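Local coordinates for guanine nucleotide exchange protein (Legionella pneumophila, PDB 1XSZ) that probably acts as a guanine nucleotide exchange factor for ADP-ribosylation factor GTPases, pairing a Sec7 domain with a C-terminal domain that caps its active site, at residues T210-D215 / E292-I297; V235-G240 / A314-S319; T258-T263 / Q278-N283; I298-T303 / K325-Y330. All coordinates share one frame; numbering follows the deposited sequence.

Contact 1: T210-D215 / E292-I297; sequences TTLNKD and EQPRVI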
loop_
_atom_site.group_PDB
_atom_site.type_symbol
_atom_site.label_atom_id
_atom_site.label_comp_id
_atom_site.label_asym_id
_atom_site.label_seq_id
_atom_site.Cartn_x
_atom_site.Cartn_y
_atom_site.Cartn_z
ATOM N N THR A 210 -9.040 19.750 2.005
ATOM C CA THR A 210 -8.433 20.937 1.427
ATOM C C THR A 210 -7.928 21.893 2.505
ATOM O O THR A 210 -7.300 22.905 2.192
ATOM C CB THR A 210 -9.445 21.687 0.546
ATOM O OG1 THR A 210 -10.635 21.937 1.305
ATOM C CG2 THR A 210 -9.799 20.865 -0.681
ATOM N N THR A 211 -8.199 21.571 3.768
ATOM C CA THR A 211 -7.768 22.412 4.882
ATOM C C THR A 211 -6.884 21.687 5.898
ATOM O O THR A 211 -6.441 22.285 6.878
ATOM C CB THR A 211 -8.982 23.008 5.633
ATOM O OG1 THR A 211 -9.879 21.956 6.013
ATOM C CG2 THR A 211 -9.716 24.005 4.750
ATOM N N LEU A 212 -6.615 20.407 5.659
ATOM C CA LEU A 212 -5.785 19.621 6.569
ATOM C C LEU A 212 -4.381 20.198 6.740
ATOM O O LEU A 212 -3.784 20.079 7.811
ATOM C CB LEU A 212 -5.686 18.170 6.074
ATOM C CG LEU A 212 -4.860 17.189 6.912
ATOM C CD1 LEU A 212 -5.419 17.106 8.326
ATOM C CD2 LEU A 212 -4.879 15.814 6.255
ATOM N N ASN A 213 -3.852 20.824 5.694
ATOM C CA ASN A 213 -2.510 21.391 5.780
ATOM C C ASN A 213 -2.416 22.546 6.771
ATOM O O ASN A 213 -1.320 22.932 7.170
ATOM C CB ASN A 213 -2.019 21.848 4.402
ATOM C CG ASN A 213 -2.963 22.824 3.739
ATOM O OD1 ASN A 213 -3.473 23.743 4.373
ATOM N ND2 ASN A 213 -3.193 22.634 2.445
ATOM N N LYS A 214 -3.561 23.091 7.175
ATOM C CA LYS A 214 -3.581 24.200 8.128
ATOM C C LYS A 214 -3.807 23.694 9.551
ATOM O O LYS A 214 -3.791 24.468 10.508
ATOM C CB LYS A 214 -4.679 25.202 7.764
ATOM C CG LYS A 214 -4.505 25.854 6.403
ATOM C CD LYS A 214 -5.584 26.896 6.140
ATOM C CE LYS A 214 -6.971 26.275 6.106
ATOM N NZ LYS A 214 -8.033 27.294 5.860
ATOM N N ASP A 215 -4.018 22.389 9.679
ATOM C CA ASP A 215 -4.247 21.758 10.973
ATOM C C ASP A 215 -2.942 21.742 11.776
ATOM O O ASP A 215 -1.918 21.236 11.312
ATOM C CB ASP A 215 -4.775 20.335 10.742
ATOM C CG ASP A 215 -5.112 19.613 12.029
ATOM O OD1 ASP A 215 -4.199 19.385 12.844
ATOM O OD2 ASP A 215 -6.294 19.261 12.223
ATOM N N GLU A 292 -5.512 16.252 -5.198
ATOM C CA GLU A 292 -4.806 17.452 -4.764
ATOM C C GLU A 292 -4.782 17.693 -3.258
ATOM O O GLU A 292 -4.426 18.782 -2.815
ATOM C CB GLU A 292 -5.429 18.674 -5.446
ATOM C CG GLU A 292 -5.497 18.576 -6.962
ATOM C CD GLU A 292 -6.189 19.771 -7.592
ATOM O OE1 GLU A 292 -7.366 20.027 -7.254
ATOM O OE2 GLU A 292 -5.557 20.452 -8.426
ATOM N N GLN A 293 -5.137 16.688 -2.469
ATOM C CA GLN A 293 -5.170 16.870 -1.024
ATOM C C GLN A 293 -4.161 16.041 -0.253
ATOM O O GLN A 293 -3.823 14.928 -0.651
ATOM C CB GLN A 293 -6.557 16.513 -0.477
ATOM C CG GLN A 293 -7.699 17.296 -1.075
ATOM C CD GLN A 293 -9.061 16.755 -0.678
ATOM O OE1 GLN A 293 -9.179 15.823 0.128
ATOM N NE2 GLN A 293 -10.101 17.343 -1.243
ATOM N N PRO A 294 -3.648 16.583 0.860
ATOM C CA PRO A 294 -2.696 15.821 1.662
ATOM C C PRO A 294 -3.514 14.715 2.331
ATOM O O PRO A 294 -4.747 14.817 2.434
ATOM C CB PRO A 294 -2.185 16.852 2.668
ATOM C CG PRO A 294 -3.343 17.785 2.809
ATOM C CD PRO A 294 -3.812 17.948 1.389
ATOM N N ARG A 295 -2.844 13.665 2.784
ATOM C CA ARG A 295 -3.530 12.559 3.429
ATOM C C ARG A 295 -2.730 12.051 4.606
ATOM O O ARG A 295 -1.500 12.078 4.580
ATOM C CB ARG A 295 -3.696 11.383 2.462
ATOM C CG ARG A 295 -4.358 11.696 1.141
ATOM C CD ARG A 295 -3.941 10.663 0.102
ATOM N NE ARG A 295 -4.351 9.307 0.461
ATOM C CZ ARG A 295 -3.765 8.206 -0.001
ATOM N NH1 ARG A 295 -2.735 8.299 -0.828
ATOM N NH2 ARG A 295 -4.225 7.012 0.349
ATOM N N VAL A 296 -3.431 11.591 5.634
ATOM C CA VAL A 296 -2.803 10.975 6.786
ATOM C C VAL A 296 -3.586 9.681 6.984
ATOM O O VAL A 296 -4.816 9.701 7.074
ATOM C CB VAL A 296 -2.901 11.847 8.053
ATOM C CG1 VAL A 296 -2.338 11.081 9.248
ATOM C CG2 VAL A 296 -2.133 13.157 7.849
ATOM N N ILE A 297 -2.882 8.555 7.008
ATOM C CA ILE A 297 -3.512 7.254 7.190
ATOM C C ILE A 297 -2.967 6.658 8.480
ATOM O O ILE A 297 -1.754 6.468 8.623
ATOM C CB ILE A 297 -3.211 6.305 6.000
ATOM C CG1 ILE A 297 -3.751 6.913 4.699
ATOM C CG2 ILE A 297 -3.842 4.945 6.254
ATOM C CD1 ILE A 297 -3.420 6.110 3.447
#

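Contact 2: V235-G240 / A314-S319; sequences VFPGIG and AADFSS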
loop_
_atom_site.group_PDB
_atom_site.type_symbol
_atom_site.label_atom_id
_atom_site.label_comp_id
_atom_site.label_asym_id
_atom_site.label_seq_id
_atom_site.Cartn_x
_atom_site.Cartn_y
_atom_site.Cartn_z
ATOM N N VAL A 235 3.426 15.806 19.454
ATOM C CA VAL A 235 2.533 15.899 18.307
ATOM C C VAL A 235 1.142 15.450 18.751
ATOM O O VAL A 235 0.135 16.073 18.404
ATOM C CB VAL A 235 3.002 14.984 17.146
ATOM C CG1 VAL A 235 2.028 15.086 15.981
ATOM C CG2 VAL A 235 4.407 15.373 16.699
ATOM N N PHE A 236 1.105 14.367 19.523
ATOM C CA PHE A 236 -0.147 13.805 20.030
ATOM C C PHE A 236 -0.145 13.758 21.556
ATOM O O PHE A 236 0.188 12.737 22.152
ATOM C CB PHE A 236 -0.349 12.384 19.497
ATOM C CG PHE A 236 -0.346 12.289 18.001
ATOM C CD1 PHE A 236 0.730 11.716 17.330
ATOM C CD2 PHE A 236 -1.417 12.777 17.260
ATOM C CE1 PHE A 236 0.736 11.629 15.938
ATOM C CE2 PHE A 236 -1.418 12.695 15.871
ATOM C CZ PHE A 236 -0.339 12.121 15.209
ATOM N N PRO A 237 -0.526 14.865 22.210
ATOM C CA PRO A 237 -0.555 14.915 23.677
ATOM C C PRO A 237 -1.364 13.784 24.318
ATOM O O PRO A 237 -1.042 13.324 25.414
ATOM C CB PRO A 237 -1.158 16.288 23.955
ATOM C CG PRO A 237 -0.653 17.104 22.805
ATOM C CD PRO A 237 -0.883 16.173 21.637
ATOM N N GLY A 238 -2.406 13.336 23.623
ATOM C CA GLY A 238 -3.245 12.269 24.140
ATOM C C GLY A 238 -2.525 10.983 24.509
ATOM O O GLY A 238 -2.711 10.455 25.607
ATOM N N ILE A 239 -1.697 10.477 23.600
ATOM C CA ILE A 239 -0.966 9.236 23.840
ATOM C C ILE A 239 -0.149 9.274 25.129
ATOM O O ILE A 239 0.012 10.328 25.746
ATOM C CB ILE A 239 -0.027 8.904 22.662
ATOM C CG1 ILE A 239 1.041 9.987 22.521
ATOM C CG2 ILE A 239 -0.839 8.776 21.380
ATOM C CD1 ILE A 239 2.023 9.737 21.402
ATOM N N GLY A 240 0.366 8.117 25.527
ATOM C CA GLY A 240 1.144 8.032 26.750
ATOM C C GLY A 240 2.504 8.700 26.695
ATOM O O GLY A 240 2.817 9.432 25.756
ATOM N N ALA A 314 -5.676 9.654 15.885
ATOM C CA ALA A 314 -6.653 10.203 14.952
ATOM C C ALA A 314 -7.538 11.267 15.602
ATOM O O ALA A 314 -7.841 12.297 14.997
ATOM C CB ALA A 314 -7.517 9.072 14.382
ATOM N N ALA A 315 -7.940 11.015 16.845
ATOM C CA ALA A 315 -8.798 11.948 17.566
ATOM C C ALA A 315 -8.094 13.239 17.965
ATOM O O ALA A 315 -8.756 14.244 18.218
ATOM C CB ALA A 315 -9.374 11.273 18.801
ATOM N N ASP A 316 -6.763 13.219 18.015
ATOM C CA ASP A 316 -6.008 14.408 18.396
ATOM C C ASP A 316 -6.012 15.507 17.335
ATOM O O ASP A 316 -5.654 16.650 17.618
ATOM C CB ASP A 316 -4.567 14.035 18.762
ATOM C CG ASP A 316 -4.441 13.546 20.194
ATOM O OD1 ASP A 316 -5.414 13.702 20.968
ATOM O OD2 ASP A 316 -3.371 13.020 20.559
ATOM N N PHE A 317 -6.405 15.169 16.110
ATOM C CA PHE A 317 -6.484 16.165 15.050
ATOM C C PHE A 317 -7.781 16.947 15.215
ATOM O O PHE A 317 -8.794 16.388 15.631
ATOM C CB PHE A 317 -6.552 15.513 13.659
ATOM C CG PHE A 317 -5.246 14.978 13.149
ATOM C CD1 PHE A 317 -4.785 13.726 13.538
ATOM C CD2 PHE A 317 -4.499 15.714 12.237
ATOM C CE1 PHE A 317 -3.602 13.212 13.022
ATOM C CE2 PHE A 317 -3.313 15.205 11.716
ATOM C CZ PHE A 317 -2.868 13.951 12.111
ATOM N N SER A 318 -7.751 18.235 14.890
ATOM C CA SER A 318 -8.961 19.042 14.956
ATOM C C SER A 318 -9.765 18.600 13.741
ATOM O O SER A 318 -10.991 18.487 13.785
ATOM C CB SER A 318 -8.627 20.531 14.845
ATOM O OG SER A 318 -9.806 21.314 14.792
ATOM N N SER A 319 -9.042 18.345 12.655
ATOM C CA SER A 319 -9.633 17.894 11.404
ATOM C C SER A 319 -10.370 16.577 11.604
ATOM O O SER A 319 -9.953 15.730 12.391
ATOM C CB SER A 319 -8.539 17.698 10.352
ATOM O OG SER A 319 -9.039 17.019 9.215
HETATM O O HOH W 1 -2.680 16.571 18.636
#

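Contact 3: T258-T263 / Q278-N283; sequences TGYKGT and QVYTPN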
loop_
_atom_site.group_PDB
_atom_site.type_symbol
_atom_site.label_atom_id
_atom_site.label_comp_id
_atom_site.label_asym_id
_atom_site.label_seq_id
_atom_site.Cartn_x
_atom_site.Cartn_y
_atom_site.Cartn_z
ATOM N N THR A 258 3.261 8.950 -5.528
ATOM C CA THR A 258 2.122 9.071 -4.614
ATOM C C THR A 258 2.097 10.259 -3.657
ATOM O O THR A 258 1.082 10.486 -2.996
ATOM C CB THR A 258 2.025 7.832 -3.705
ATOM O OG1 THR A 258 3.099 7.863 -2.754
ATOM C CG2 THR A 258 2.119 6.537 -4.516
ATOM N N GLY A 259 3.206 10.984 -3.550
ATOM C CA GLY A 259 3.273 12.109 -2.625
ATOM C C GLY A 259 3.684 11.655 -1.232
ATOM O O GLY A 259 3.688 12.428 -0.276
ATOM N N TYR A 260 4.051 10.386 -1.120
ATOM C CA TYR A 260 4.456 9.774 0.136
ATOM C C TYR A 260 5.604 10.532 0.800
ATOM O O TYR A 260 6.601 10.868 0.145
ATOM C CB TYR A 260 4.870 8.326 -0.148
ATOM C CG TYR A 260 5.243 7.472 1.041
ATOM C CD1 TYR A 260 4.406 7.357 2.157
ATOM C CD2 TYR A 260 6.405 6.696 1.009
ATOM C CE1 TYR A 260 4.723 6.482 3.203
ATOM C CE2 TYR A 260 6.724 5.828 2.037
ATOM C CZ TYR A 260 5.888 5.719 3.131
ATOM O OH TYR A 260 6.223 4.853 4.142
ATOM N N LYS A 261 5.456 10.790 2.097
ATOM C CA LYS A 261 6.478 11.487 2.872
ATOM C C LYS A 261 7.038 10.605 3.986
ATOM O O LYS A 261 7.886 11.045 4.768
ATOM C CB LYS A 261 5.917 12.780 3.474
ATOM C CG LYS A 261 5.486 13.805 2.442
ATOM C CD LYS A 261 5.362 15.195 3.044
ATOM C CE LYS A 261 6.721 15.727 3.477
ATOM N NZ LYS A 261 6.631 17.121 3.991
ATOM N N GLY A 262 6.562 9.365 4.064
ATOM C CA GLY A 262 7.047 8.448 5.078
ATOM C C GLY A 262 5.996 7.897 6.024
ATOM O O GLY A 262 4.845 8.357 6.041
ATOM N N THR A 263 6.397 6.901 6.807
ATOM C CA THR A 263 5.529 6.261 7.786
ATOM C C THR A 263 6.191 6.282 9.159
ATOM O O THR A 263 7.365 5.936 9.300
ATOM C CB THR A 263 5.247 4.795 7.419
ATOM O OG1 THR A 263 4.587 4.744 6.151
ATOM C CG2 THR A 263 4.365 4.135 8.473
ATOM N N GLN A 278 0.935 7.190 8.181
ATOM C CA GLN A 278 1.494 7.513 6.874
ATOM C C GLN A 278 1.111 8.929 6.493
ATOM O O GLN A 278 -0.020 9.354 6.725
ATOM C CB GLN A 278 0.942 6.566 5.809
ATOM C CG GLN A 278 1.171 5.106 6.074
ATOM C CD GLN A 278 0.411 4.245 5.090
ATOM O OE1 GLN A 278 0.558 4.396 3.877
ATOM N NE2 GLN A 278 -0.408 3.342 5.606
ATOM N N VAL A 279 2.039 9.650 5.881
ATOM C CA VAL A 279 1.783 11.014 5.460
ATOM C C VAL A 279 2.017 11.171 3.961
ATOM O O VAL A 279 3.017 10.685 3.430
ATOM C CB VAL A 279 2.697 12.008 6.217
ATOM C CG1 VAL A 279 2.467 13.415 5.708
ATOM C CG2 VAL A 279 2.421 11.933 7.712
ATOM N N TYR A 280 1.084 11.837 3.291
ATOM C CA TYR A 280 1.182 12.101 1.860
ATOM C C TYR A 280 0.869 13.567 1.596
ATOM O O TYR A 280 -0.086 14.105 2.146
ATOM C CB TYR A 280 0.178 11.262 1.052
ATOM C CG TYR A 280 0.356 9.774 1.167
ATOM C CD1 TYR A 280 -0.097 9.087 2.288
ATOM C CD2 TYR A 280 1.021 9.052 0.173
ATOM C CE1 TYR A 280 0.111 7.720 2.425
ATOM C CE2 TYR A 280 1.235 7.687 0.298
ATOM C CZ TYR A 280 0.784 7.027 1.427
ATOM O OH TYR A 280 1.027 5.685 1.579
ATOM N N THR A 281 1.682 14.220 0.774
ATOM C CA THR A 281 1.428 15.604 0.401
ATOM C C THR A 281 1.468 15.622 -1.120
ATOM O O THR A 281 2.366 15.049 -1.746
ATOM C CB THR A 281 2.460 16.592 1.004
ATOM O OG1 THR A 281 3.781 16.238 0.593
ATOM C CG2 THR A 281 2.380 16.572 2.515
ATOM N N PRO A 282 0.488 16.275 -1.745
ATOM C CA PRO A 282 0.427 16.334 -3.205
ATOM C C PRO A 282 1.514 17.096 -3.945
ATOM O O PRO A 282 2.027 18.107 -3.468
ATOM C CB PRO A 282 -0.954 16.929 -3.462
ATOM C CG PRO A 282 -1.130 17.861 -2.284
ATOM C CD PRO A 282 -0.638 17.009 -1.135
ATOM N N ASN A 283 1.884 16.572 -5.110
ATOM C CA ASN A 283 2.835 17.241 -5.981
ATOM C C ASN A 283 2.289 17.100 -7.400
ATOM O O ASN A 283 1.320 16.373 -7.633
ATOM C CB ASN A 283 4.265 16.684 -5.837
ATOM C CG ASN A 283 4.380 15.224 -6.191
ATOM O OD1 ASN A 283 4.088 14.824 -7.314
ATOM N ND2 ASN A 283 4.827 14.418 -5.236
HETATM O O HOH W 2 5.573 18.347 1.669
#

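Contact 4: I298-T303 / K325-Y330; sequences IQPGQT and KATYDY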
loop_
_atom_site.group_PDB
_atom_site.type_symbol
_atom_site.label_atom_id
_atom_site.label_comp_id
_atom_site.label_asym_id
_atom_site.label_seq_id
_atom_site.Cartn_x
_atom_site.Cartn_y
_atom_site.Cartn_z
ATOM N N ILE A 298 -3.866 6.368 9.416
ATOM C CA ILE A 298 -3.500 5.825 10.720
ATOM C C ILE A 298 -4.074 4.428 10.875
ATOM O O ILE A 298 -5.282 4.230 10.736
ATOM C CB ILE A 298 -4.043 6.731 11.848
ATOM C CG1 ILE A 298 -3.512 8.153 11.656
ATOM C CG2 ILE A 298 -3.644 6.180 13.204
ATOM C CD1 ILE A 298 -4.057 9.167 12.653
ATOM N N GLN A 299 -3.209 3.462 11.167
ATOM C CA GLN A 299 -3.638 2.077 11.301
ATOM C C GLN A 299 -3.145 1.417 12.575
ATOM O O GLN A 299 -1.970 1.512 12.917
ATOM C CB GLN A 299 -3.139 1.262 10.104
ATOM C CG GLN A 299 -3.603 1.802 8.766
ATOM C CD GLN A 299 -2.909 1.151 7.587
ATOM O OE1 GLN A 299 -1.812 0.602 7.714
ATOM N NE2 GLN A 299 -3.534 1.231 6.422
ATOM N N PRO A 300 -4.041 0.740 13.297
ATOM C CA PRO A 300 -3.625 0.067 14.530
ATOM C C PRO A 300 -2.952 -1.258 14.189
ATOM O O PRO A 300 -3.295 -1.892 13.188
ATOM C CB PRO A 300 -4.942 -0.134 15.272
ATOM C CG PRO A 300 -5.922 -0.350 14.147
ATOM C CD PRO A 300 -5.503 0.681 13.118
ATOM N N GLY A 301 -1.992 -1.664 15.015
ATOM C CA GLY A 301 -1.310 -2.925 14.797
ATOM C C GLY A 301 -2.161 -4.072 15.302
ATOM O O GLY A 301 -3.270 -3.854 15.791
ATOM N N GLN A 302 -1.650 -5.295 15.203
ATOM C CA GLN A 302 -2.406 -6.460 15.648
ATOM C C GLN A 302 -2.364 -6.701 17.157
ATOM O O GLN A 302 -3.234 -7.382 17.696
ATOM C CB GLN A 302 -1.923 -7.716 14.915
ATOM C CG GLN A 302 -0.458 -8.050 15.130
ATOM C CD GLN A 302 -0.058 -9.344 14.446
ATOM O OE1 GLN A 302 -0.575 -10.415 14.769
ATOM N NE2 GLN A 302 0.862 -9.252 13.493
ATOM N N THR A 303 -1.365 -6.142 17.837
ATOM C CA THR A 303 -1.238 -6.322 19.283
ATOM C C THR A 303 -2.360 -5.626 20.045
ATOM O O THR A 303 -2.925 -4.638 19.575
ATOM C CB THR A 303 0.112 -5.785 19.809
ATOM O OG1 THR A 303 0.225 -4.388 19.510
ATOM C CG2 THR A 303 1.271 -6.539 19.174
ATOM N N LYS A 325 -12.137 2.476 7.686
ATOM C CA LYS A 325 -12.171 1.202 6.976
ATOM C C LYS A 325 -11.547 0.127 7.844
ATOM O O LYS A 325 -10.557 0.361 8.533
ATOM C CB LYS A 325 -11.418 1.303 5.645
ATOM C CG LYS A 325 -11.637 0.111 4.713
ATOM C CD LYS A 325 -10.853 0.286 3.418
ATOM C CE LYS A 325 -11.401 -0.613 2.321
ATOM N NZ LYS A 325 -10.697 -0.377 1.032
ATOM N N ALA A 326 -12.137 -1.061 7.814
ATOM C CA ALA A 326 -11.633 -2.174 8.599
ATOM C C ALA A 326 -10.196 -2.526 8.233
ATOM O O ALA A 326 -9.738 -2.256 7.124
ATOM C CB ALA A 326 -12.518 -3.399 8.378
ATOM N N THR A 327 -9.476 -3.106 9.185
ATOM C CA THR A 327 -8.126 -3.572 8.911
ATOM C C THR A 327 -8.286 -5.085 8.908
ATOM O O THR A 327 -9.371 -5.600 9.172
ATOM C CB THR A 327 -7.106 -3.190 10.009
ATOM O OG1 THR A 327 -7.453 -3.844 11.233
ATOM C CG2 THR A 327 -7.061 -1.683 10.207
ATOM N N TYR A 328 -7.215 -5.801 8.608
ATOM C CA TYR A 328 -7.284 -7.255 8.587
ATOM C C TYR A 328 -7.692 -7.807 9.953
ATOM O O TYR A 328 -8.343 -8.846 10.042
ATOM C CB TYR A 328 -5.923 -7.828 8.185
ATOM C CG TYR A 328 -5.928 -9.314 7.904
ATOM C CD1 TYR A 328 -6.596 -9.830 6.794
ATOM C CD2 TYR A 328 -5.242 -10.201 8.734
ATOM C CE1 TYR A 328 -6.576 -11.196 6.509
ATOM C CE2 TYR A 328 -5.216 -11.572 8.459
ATOM C CZ TYR A 328 -5.884 -12.058 7.344
ATOM O OH TYR A 328 -5.849 -13.404 7.040
ATOM N N ASP A 329 -7.332 -7.094 11.017
ATOM C CA ASP A 329 -7.626 -7.550 12.372
ATOM C C ASP A 329 -8.828 -6.910 13.061
ATOM O O ASP A 329 -9.432 -7.522 13.942
ATOM C CB ASP A 329 -6.401 -7.337 13.262
ATOM C CG ASP A 329 -5.143 -7.936 12.675
ATOM O OD1 ASP A 329 -5.100 -9.169 12.502
ATOM O OD2 ASP A 329 -4.201 -7.168 12.387
ATOM N N TYR A 330 -9.178 -5.689 12.673
ATOM C CA TYR A 330 -10.283 -4.993 13.329
ATOM C C TYR A 330 -11.436 -4.588 12.422
ATOM O O TYR A 330 -11.223 -4.032 11.346
ATOM C CB TYR A 330 -9.747 -3.742 14.029
ATOM C CG TYR A 330 -8.552 -4.010 14.913
ATOM C CD1 TYR A 330 -8.683 -4.727 16.099
ATOM C CD2 TYR A 330 -7.284 -3.563 14.548
ATOM C CE1 TYR A 330 -7.575 -4.997 16.901
ATOM C CE2 TYR A 330 -6.173 -3.827 15.340
ATOM C CZ TYR A 330 -6.325 -4.544 16.514
ATOM O OH TYR A 330 -5.226 -4.809 17.298
HETATM O O HOH W 3 -4.918 -4.136 12.291
#

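Contact 1: T210-D215 / E292-I297
In the capping domain, the 3-10 turn 212-214 lays L212 on P294, at the entry to strand 295-300. L212 CB sits 4.0 Å from P294 CG. The same ring carbon also meets the backbone of the turn, with N213 N at 4.2 Å from P294 CG. The leucine reaches further along the strand as well. Its CG is anti to the backbone N (chi1 -180°), and L212 CD2 beyond it lies 4.1 Å from V296 CG2. The L212 and V296 side chains cross at about a right angle. P294 O, which L212 CD2 also approaches, has its polar partner in T208 OG1. At the outer rim, T210 CG2 is 3.6 Å from Q293 NE2. The two segments meet by van der Waals packing alone. Q293 is extended beyond CG, and Q293 OE1 also shares a hydrogen bond with T208 OG1. D215 then ends the loop as the N-cap of helix 216-224. F218 of that helix packs on L212, P294 and V296 together, while V296 is bonded through its backbone to L207 of strand 204-208 and its side chain touches I277 of strand 274-280.

Contact 2: V235-G240 / A314-S319
D316 OD2 accepts a hydrogen bond from G238 N at 3.2 Å. The bond is bent, and the nitrogen comes from the syn side of the carboxylate, somewhat out of its plane. The same oxygen lies close to carbon: F236 CB is 3.3 Å from D316 OD2. With D316 CG anti to the carbonyl carbon (chi1 -83°), the carboxylate lies nearly coplanar with the F236 ring, 19° between the planes. D316 CB meets the edge of that ring, 3.7 Å from F236 CD2. F317 arrives at the ring edge too. F317 CE1 is 3.6 Å from F236 CE2, and the two ring planes are inclined by 56°. V235 CG1 lies over one face of the F236 ring, offset toward the rim.

The contact belongs to the capping domain. It joins the loop ahead of strand 243-248 to the C-terminal part of helix 306-315 and the chain after it. One water bridges the two backbones by donating to both carbonyls, at 2.9 Å from V235 O and 3.1 Å from D316 O. D316 O also has a hydrogen bond with T217 OG1 of helix 216-224.

Further out, T217 and L221 of helix 216-224 pack on F317, and V296 and I298 of strand 295-300 touch the same ring. K343 NZ of helix 332-351 bonds A315 O, and I346 of that helix touches the D316 side chain.

Contact 3: T258-T263 / Q278-N283
Y280, K261 and G259 have the largest buried areas in this contact, in the antiparallel beta hairpin of strands 260-268 and 274-280. Y280 meets the Y260 side chain obliquely: Y260 CD1 lies over one face of the Y280 ring, 3.7 Å from Y280 CE2. T258 O lies at the ring edge, 3.5 Å from Y280 CD2. Y280 OH donates to Q278 OE1 at 2.7 Å, in the plane of that carbonyl. It is also bonded to A106 N, and R295 makes a cation-pi contact with the ring. K261 N bonds V279 O at 2.8 Å, and V279 N returns a bond to G262 O. Between the non-hydrogen-bonded pairs Y260/Y280 and T263/Q278, K261 and G262 face the one residue V279: a beta bulge. K261 CD packs tightly on T281, 3.3 Å from T281 CG2. A water links K261 NZ to T281 OG1, and NZ also forms a salt bridge with D222. G259 has positive phi, just after helix 252-258. G259 O accepts T281 N at 2.9 Å, with the donor above the carbonyl plane. With its hydroxyl bonded twice, Y280 has its polar end fixed within a buried core, while the salt bridge to D222 probably offsets the lysine charge.

Contact 4: I298-T303 / K325-Y330
P300, at the end of strand 295-300, packs on Y330 in the loop that leads into helix 332-351 of the capping domain. The loop is shaped by an ST motif: T327 OG1 accepts Y330 N at 2.9 Å. OG1 stands between the backbone N and the carbonyl carbon (chi1 64°), which turns it back to the loop's own backbone. T327 CG2 meets P300 tip to tip, 4.1 Å from P300 CD. With Y330 CG anti to the carbonyl carbon (chi1 -50°), the Y330 and P300 side chains slide past each other in opposite directions, Y330 CD2 3.5 Å from P300 CG. D329 CB lies over the centre of one face of the Y330 ring. D329 OD2 reaches to 3.4 Å from Q302 CB, and D329 OD1 forms a salt bridge with K23 of helix 22-35, in the Sec7 domain. A water joins the two segments: it donates to P300 O and D329 OD2 and accepts from T327 OG1. At the far end of the ring, Y330 OH donates to G301 O at 2.6 Å. The bond lies in the carbonyl plane, with a C=O...OH angle of 146°, and G301 O sits at the ring edge.

All four contacts lie in the C-terminal capping domain. Contacts 1 and 4 both use strand 295-300, one at its start and one at its end, with centres about 22 Å apart. Contact 3 sits on the neighbouring strand 274-280, joined to contact 1 by backbone bonds, their centres about 10 Å apart. Contact 2 has its centre about 15 Å from that of contact 1, and the two touch where D215 OD2 bonds S319 N; it meets contact 4 where I298 packs on A314. In sequence, contact 3 falls within the spans of contacts 1 and 2, which cross each other. Contact 4 opens after contact 1 closes. Together they tie loops and helices to one antiparallel sheet, and contacts 1, 3 and 4 have side chains that bond residues of the Sec7 domain.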